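Local coordinates for protein argonaute (Aquifex aeolicus, PDB 1YVU) that uses short single-stranded DNA guides to find complementary RNA targets and cleaves them with divalent metal ions in an RNase H-like PIWI domain, at residues A[100-114]-A[289-303]. Residues are numbered along the deposited sequence; the frame is centred on the assembly and turned at random.
Sequences LFRDFLTKTKVKDKF and YILRRYVKALRDYGW
Y294 sits as a knob in a hole formed by F101 and L105 of helix 100-107 and V110 and K111 of helix 110-114. CD2 of L105 stands 3.8 Å from the centroid of the Y294 ring, almost on its normal, a CH-pi contact over the centre of one face; CZ of F101 meets CD1 of Y294 at 3.9 Å in an offset edge-to-face pair. The phenol OH passes K111 CG to a hydrogen bond with E143. An alanine in place of Y294 would probably open a gap between L105 and V110 and leave the E143 carboxylate without this hydroxyl.

With CG trans to its own nitrogen (chi1 -177°), F101 also turns its ring edge to the face of the W303 six-membered ring, their planes at 68°. W303 in turn directs its indole edge at one face of F104, NE1 lying 3.4 Å from CD1 of F104, and Y301 completes this aromatic cluster. L298 sets CD1 against F101 CE1 (3.5 Å) and CD2 against F104 CB. Equally buried, F114 receives I290 CG1 in a CH-pi contact toward the rim of one face.

The two helices of segment 100-114, joined by a turn where K109, with positive phi, occupies the N-cap position of the second, thus bring the end of the N-terminal domain and the start of linker L1 against linker L2. Helix 289-299 lies at 91° to the first; a Schellman motif at G302 follows it, and the next residue, W303, stacks on Y14.

Toward solvent the packing thins. T108 lays CG2 against A297 CB at 3.7 Å, while its OG1 hydrogen-bonds back to F104 O. V110 CG2 packs against the R293 backbone, and F114 CD1 lies over a face of the R293 guanidinium, with the exposed K113 chain alongside; R293 is poorly ordered, leaving its end and the modelled bond from NH2 to Y289 OH less certain.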
# COMPACT_ATOMS: atom_id res chain seq x y z
N LEU A 100 -22.38 -3.78 -11.74
CA LEU A 100 -23.42 -4.76 -12.05
C LEU A 100 -22.99 -6.19 -11.64
O LEU A 100 -23.71 -6.85 -10.89
CB LEU A 100 -23.81 -4.68 -13.53
CG LEU A 100 -25.15 -5.36 -13.85
CD1 LEU A 100 -26.24 -4.37 -13.64
CD2 LEU A 100 -25.20 -5.94 -15.28
N PHE A 101 -21.78 -6.62 -12.02
CA PHE A 101 -21.28 -7.95 -11.68
C PHE A 101 -21.35 -8.25 -10.17
O PHE A 101 -21.85 -9.30 -9.77
CB PHE A 101 -19.83 -8.14 -12.18
CG PHE A 101 -19.24 -9.54 -11.92
CD1 PHE A 101 -19.72 -10.68 -12.63
CD2 PHE A 101 -18.21 -9.71 -10.98
CE1 PHE A 101 -19.16 -11.99 -12.38
CE2 PHE A 101 -17.65 -11.02 -10.73
CZ PHE A 101 -18.13 -12.15 -11.44
N ARG A 102 -20.86 -7.31 -9.36
CA ARG A 102 -20.82 -7.43 -7.90
C ARG A 102 -22.17 -7.70 -7.25
O ARG A 102 -22.31 -8.58 -6.41
CB ARG A 102 -20.23 -6.17 -7.28
CG ARG A 102 -18.72 -6.09 -7.37
CD ARG A 102 -18.22 -4.91 -6.56
NE ARG A 102 -16.76 -4.91 -6.48
CZ ARG A 102 -16.01 -3.84 -6.23
NH1 ARG A 102 -16.57 -2.65 -6.02
NH2 ARG A 102 -14.68 -3.95 -6.22
N ASP A 103 -23.16 -6.97 -7.72
CA ASP A 103 -24.53 -7.08 -7.24
C ASP A 103 -25.14 -8.42 -7.61
O ASP A 103 -26.14 -8.84 -7.03
CB ASP A 103 -25.37 -5.93 -7.80
CG ASP A 103 -24.95 -4.54 -7.23
OD1 ASP A 103 -24.10 -4.46 -6.30
OD2 ASP A 103 -25.48 -3.52 -7.73
N PHE A 104 -24.54 -9.09 -8.58
CA PHE A 104 -25.01 -10.41 -8.95
C PHE A 104 -24.47 -11.41 -7.96
O PHE A 104 -25.20 -12.28 -7.52
CB PHE A 104 -24.57 -10.78 -10.36
CG PHE A 104 -25.57 -10.44 -11.39
CD1 PHE A 104 -25.45 -9.27 -12.13
CD2 PHE A 104 -26.67 -11.28 -11.62
CE1 PHE A 104 -26.40 -8.93 -13.10
CE2 PHE A 104 -27.63 -10.96 -12.59
CZ PHE A 104 -27.49 -9.78 -13.34
N LEU A 105 -23.21 -11.23 -7.55
CA LEU A 105 -22.53 -12.11 -6.57
C LEU A 105 -23.22 -12.04 -5.21
O LEU A 105 -23.14 -12.97 -4.39
CB LEU A 105 -21.07 -11.66 -6.39
CG LEU A 105 -20.25 -11.50 -7.66
CD1 LEU A 105 -18.85 -11.14 -7.26
CD2 LEU A 105 -20.26 -12.79 -8.48
N THR A 106 -23.88 -10.91 -4.99
CA THR A 106 -24.59 -10.61 -3.78
C THR A 106 -25.97 -11.21 -3.83
O THR A 106 -26.28 -12.05 -3.02
CB THR A 106 -24.62 -9.09 -3.56
OG1 THR A 106 -23.28 -8.63 -3.29
CG2 THR A 106 -25.57 -8.70 -2.42
N LYS A 107 -26.78 -10.79 -4.81
CA LYS A 107 -28.15 -11.29 -4.98
C LYS A 107 -28.26 -12.81 -5.22
O LYS A 107 -29.29 -13.40 -4.87
CB LYS A 107 -28.90 -10.48 -6.06
CG LYS A 107 -30.44 -10.67 -6.11
CD LYS A 107 -31.15 -10.52 -4.74
CE LYS A 107 -32.67 -10.68 -4.90
NZ LYS A 107 -33.36 -10.83 -3.60
N THR A 108 -27.19 -13.42 -5.74
CA THR A 108 -27.15 -14.87 -5.99
C THR A 108 -26.46 -15.56 -4.83
O THR A 108 -26.27 -16.78 -4.84
CB THR A 108 -26.42 -15.22 -7.31
OG1 THR A 108 -26.74 -14.23 -8.29
CG2 THR A 108 -26.92 -16.54 -7.88
N LYS A 109 -26.02 -14.75 -3.86
CA LYS A 109 -25.33 -15.17 -2.62
C LYS A 109 -24.22 -16.22 -2.76
O LYS A 109 -23.91 -16.93 -1.80
CB LYS A 109 -26.38 -15.60 -1.58
CG LYS A 109 -27.34 -14.49 -1.18
CD LYS A 109 -28.55 -15.00 -0.45
CE LYS A 109 -29.64 -13.96 -0.45
NZ LYS A 109 -30.83 -14.47 0.26
N VAL A 110 -23.60 -16.25 -3.94
CA VAL A 110 -22.54 -17.20 -4.29
C VAL A 110 -21.21 -17.01 -3.55
O VAL A 110 -20.47 -17.97 -3.34
CB VAL A 110 -22.38 -17.24 -5.83
CG1 VAL A 110 -21.93 -15.89 -6.36
CG2 VAL A 110 -21.48 -18.42 -6.26
N LYS A 111 -20.95 -15.78 -3.12
CA LYS A 111 -19.74 -15.50 -2.36
C LYS A 111 -20.02 -15.93 -0.90
O LYS A 111 -19.12 -16.34 -0.17
CB LYS A 111 -19.38 -14.01 -2.46
CG LYS A 111 -17.89 -13.76 -2.32
CD LYS A 111 -17.51 -12.32 -1.93
CE LYS A 111 -17.79 -11.32 -3.03
NZ LYS A 111 -16.76 -10.27 -2.97
N ASP A 112 -21.29 -15.92 -0.53
CA ASP A 112 -21.71 -16.33 0.79
C ASP A 112 -21.74 -17.86 0.88
O ASP A 112 -21.45 -18.42 1.94
CB ASP A 112 -23.10 -15.77 1.12
CG ASP A 112 -23.15 -14.28 1.01
OD1 ASP A 112 -22.17 -13.61 1.42
OD2 ASP A 112 -24.17 -13.77 0.50
N LYS A 113 -22.08 -18.53 -0.23
CA LYS A 113 -22.09 -20.00 -0.26
C LYS A 113 -20.64 -20.47 -0.16
O LYS A 113 -20.35 -21.42 0.56
CB LYS A 113 -22.72 -20.58 -1.54
CG LYS A 113 -23.26 -22.04 -1.36
CD LYS A 113 -23.32 -22.85 -2.67
CE LYS A 113 -23.75 -24.31 -2.45
NZ LYS A 113 -23.60 -25.11 -3.72
N PHE A 114 -19.73 -19.73 -0.81
CA PHE A 114 -18.32 -20.06 -0.80
C PHE A 114 -17.70 -19.90 0.58
O PHE A 114 -17.03 -20.81 1.06
CB PHE A 114 -17.53 -19.21 -1.79
CG PHE A 114 -16.08 -19.63 -1.92
CD1 PHE A 114 -15.75 -20.89 -2.48
CD2 PHE A 114 -15.05 -18.82 -1.39
CE1 PHE A 114 -14.40 -21.35 -2.52
CE2 PHE A 114 -13.68 -19.27 -1.42
CZ PHE A 114 -13.36 -20.54 -1.99
N TYR A 289 -11.24 -22.42 -8.35
CA TYR A 289 -12.40 -23.10 -7.78
C TYR A 289 -13.55 -22.11 -7.55
O TYR A 289 -14.71 -22.45 -7.73
CB TYR A 289 -12.03 -23.85 -6.48
CG TYR A 289 -13.13 -24.75 -5.90
CD1 TYR A 289 -13.48 -25.98 -6.52
CD2 TYR A 289 -13.79 -24.39 -4.70
CE1 TYR A 289 -14.49 -26.84 -5.93
CE2 TYR A 289 -14.79 -25.23 -4.11
CZ TYR A 289 -15.13 -26.45 -4.72
OH TYR A 289 -16.08 -27.26 -4.12
N ILE A 290 -13.21 -20.86 -7.23
CA ILE A 290 -14.19 -19.79 -6.97
C ILE A 290 -14.92 -19.41 -8.25
O ILE A 290 -16.14 -19.21 -8.25
CB ILE A 290 -13.49 -18.53 -6.39
CG1 ILE A 290 -12.60 -18.93 -5.21
CG2 ILE A 290 -14.52 -17.52 -5.89
CD1 ILE A 290 -11.70 -17.84 -4.69
N LEU A 291 -14.16 -19.34 -9.35
CA LEU A 291 -14.67 -19.00 -10.68
C LEU A 291 -15.78 -19.93 -11.14
O LEU A 291 -16.82 -19.47 -11.59
CB LEU A 291 -13.57 -19.11 -11.72
CG LEU A 291 -12.60 -18.00 -12.05
CD1 LEU A 291 -12.02 -18.38 -13.39
CD2 LEU A 291 -13.32 -16.69 -12.16
N ARG A 292 -15.54 -21.23 -10.99
CA ARG A 292 -16.49 -22.27 -11.38
C ARG A 292 -17.88 -22.04 -10.78
O ARG A 292 -18.87 -22.04 -11.52
CB ARG A 292 -15.94 -23.66 -11.02
CG ARG A 292 -14.62 -24.05 -11.70
CD ARG A 292 -14.30 -25.53 -11.46
NE ARG A 292 -12.89 -25.88 -11.60
CZ ARG A 292 -12.43 -27.12 -11.80
NH1 ARG A 292 -13.27 -28.15 -11.88
NH2 ARG A 292 -11.12 -27.33 -11.88
N ARG A 293 -17.92 -21.67 -9.49
CA ARG A 293 -19.18 -21.42 -8.76
C ARG A 293 -19.94 -20.18 -9.21
O ARG A 293 -21.18 -20.15 -9.18
CB ARG A 293 -18.95 -21.36 -7.25
CG ARG A 293 -18.61 -22.70 -6.63
CD ARG A 293 -18.33 -22.51 -5.16
NE ARG A 293 -17.84 -23.71 -4.50
CZ ARG A 293 -18.32 -24.19 -3.35
NH1 ARG A 293 -19.33 -23.57 -2.73
NH2 ARG A 293 -17.77 -25.26 -2.79
N TYR A 294 -19.18 -19.16 -9.63
CA TYR A 294 -19.73 -17.91 -10.14
C TYR A 294 -20.40 -18.20 -11.48
O TYR A 294 -21.50 -17.72 -11.73
CB TYR A 294 -18.63 -16.85 -10.38
CG TYR A 294 -18.09 -16.11 -9.17
CD1 TYR A 294 -17.03 -15.19 -9.30
CD2 TYR A 294 -18.60 -16.35 -7.87
CE1 TYR A 294 -16.50 -14.53 -8.16
CE2 TYR A 294 -18.08 -15.69 -6.73
CZ TYR A 294 -17.04 -14.80 -6.88
OH TYR A 294 -16.56 -14.20 -5.75
N VAL A 295 -19.77 -19.07 -12.27
CA VAL A 295 -20.29 -19.42 -13.59
C VAL A 295 -21.57 -20.24 -13.53
O VAL A 295 -22.37 -20.15 -14.46
CB VAL A 295 -19.24 -20.12 -14.51
CG1 VAL A 295 -19.62 -19.90 -15.99
CG2 VAL A 295 -17.85 -19.55 -14.29
N LYS A 296 -21.79 -21.00 -12.45
CA LYS A 296 -23.03 -21.80 -12.29
C LYS A 296 -24.15 -20.81 -11.98
O LYS A 296 -25.22 -20.76 -12.63
CB LYS A 296 -22.97 -22.72 -11.06
CG LYS A 296 -22.41 -24.12 -11.23
CD LYS A 296 -22.90 -25.00 -10.06
CE LYS A 296 -22.41 -26.44 -10.20
NZ LYS A 296 -23.30 -27.42 -9.51
N ALA A 297 -23.80 -19.97 -11.02
CA ALA A 297 -24.64 -18.95 -10.46
C ALA A 297 -25.03 -17.83 -11.39
O ALA A 297 -26.07 -17.20 -11.17
CB ALA A 297 -23.95 -18.37 -9.25
N LEU A 298 -24.18 -17.57 -12.40
CA LEU A 298 -24.41 -16.46 -13.32
C LEU A 298 -24.57 -16.66 -14.85
O LEU A 298 -24.94 -15.72 -15.56
CB LEU A 298 -23.37 -15.36 -13.04
CG LEU A 298 -23.00 -14.83 -11.64
CD1 LEU A 298 -22.20 -13.58 -11.79
CD2 LEU A 298 -24.19 -14.51 -10.77
N ARG A 299 -24.35 -17.89 -15.33
CA ARG A 299 -24.48 -18.27 -16.76
C ARG A 299 -25.89 -18.02 -17.28
O ARG A 299 -26.10 -17.60 -18.42
CB ARG A 299 -24.23 -19.78 -16.91
CG ARG A 299 -23.19 -20.22 -17.95
CD ARG A 299 -23.19 -21.76 -18.06
NE ARG A 299 -22.75 -22.46 -16.83
CZ ARG A 299 -23.31 -23.57 -16.29
NH1 ARG A 299 -24.39 -24.15 -16.83
NH2 ARG A 299 -22.70 -24.18 -15.29
N ASP A 300 -26.85 -18.30 -16.40
CA ASP A 300 -28.27 -18.15 -16.65
C ASP A 300 -28.68 -16.69 -16.67
O ASP A 300 -29.69 -16.31 -17.28
CB ASP A 300 -29.04 -18.93 -15.57
CG ASP A 300 -28.79 -20.46 -15.65
OD1 ASP A 300 -28.11 -20.94 -16.58
OD2 ASP A 300 -29.33 -21.19 -14.79
N TYR A 301 -27.82 -15.85 -16.10
CA TYR A 301 -28.07 -14.41 -16.00
C TYR A 301 -27.39 -13.65 -17.13
O TYR A 301 -27.57 -12.44 -17.28
CB TYR A 301 -27.66 -13.93 -14.61
CG TYR A 301 -28.52 -14.58 -13.54
CD1 TYR A 301 -28.18 -15.83 -13.00
CD2 TYR A 301 -29.76 -14.00 -13.14
CE1 TYR A 301 -29.05 -16.51 -12.10
CE2 TYR A 301 -30.64 -14.67 -12.23
CZ TYR A 301 -30.28 -15.93 -11.73
OH TYR A 301 -31.16 -16.63 -10.93
N GLY A 302 -26.69 -14.42 -17.96
CA GLY A 302 -25.98 -13.91 -19.12
C GLY A 302 -24.49 -13.64 -18.98
O GLY A 302 -23.91 -13.01 -19.87
N TRP A 303 -23.87 -14.14 -17.92
CA TRP A 303 -22.44 -13.92 -17.66
C TRP A 303 -21.49 -15.04 -18.05
O TRP A 303 -21.71 -16.21 -17.71
CB TRP A 303 -22.21 -13.64 -16.18
CG TRP A 303 -22.70 -12.34 -15.70
CD1 TRP A 303 -23.89 -12.11 -15.10
CD2 TRP A 303 -22.01 -11.07 -15.74
NE1 TRP A 303 -24.00 -10.78 -14.76
CE2 TRP A 303 -22.86 -10.12 -15.13
CE3 TRP A 303 -20.75 -10.65 -16.23
CZ2 TRP A 303 -22.51 -8.75 -15.00
CZ3 TRP A 303 -20.39 -9.26 -16.11
CH2 TRP A 303 -21.29 -8.34 -15.48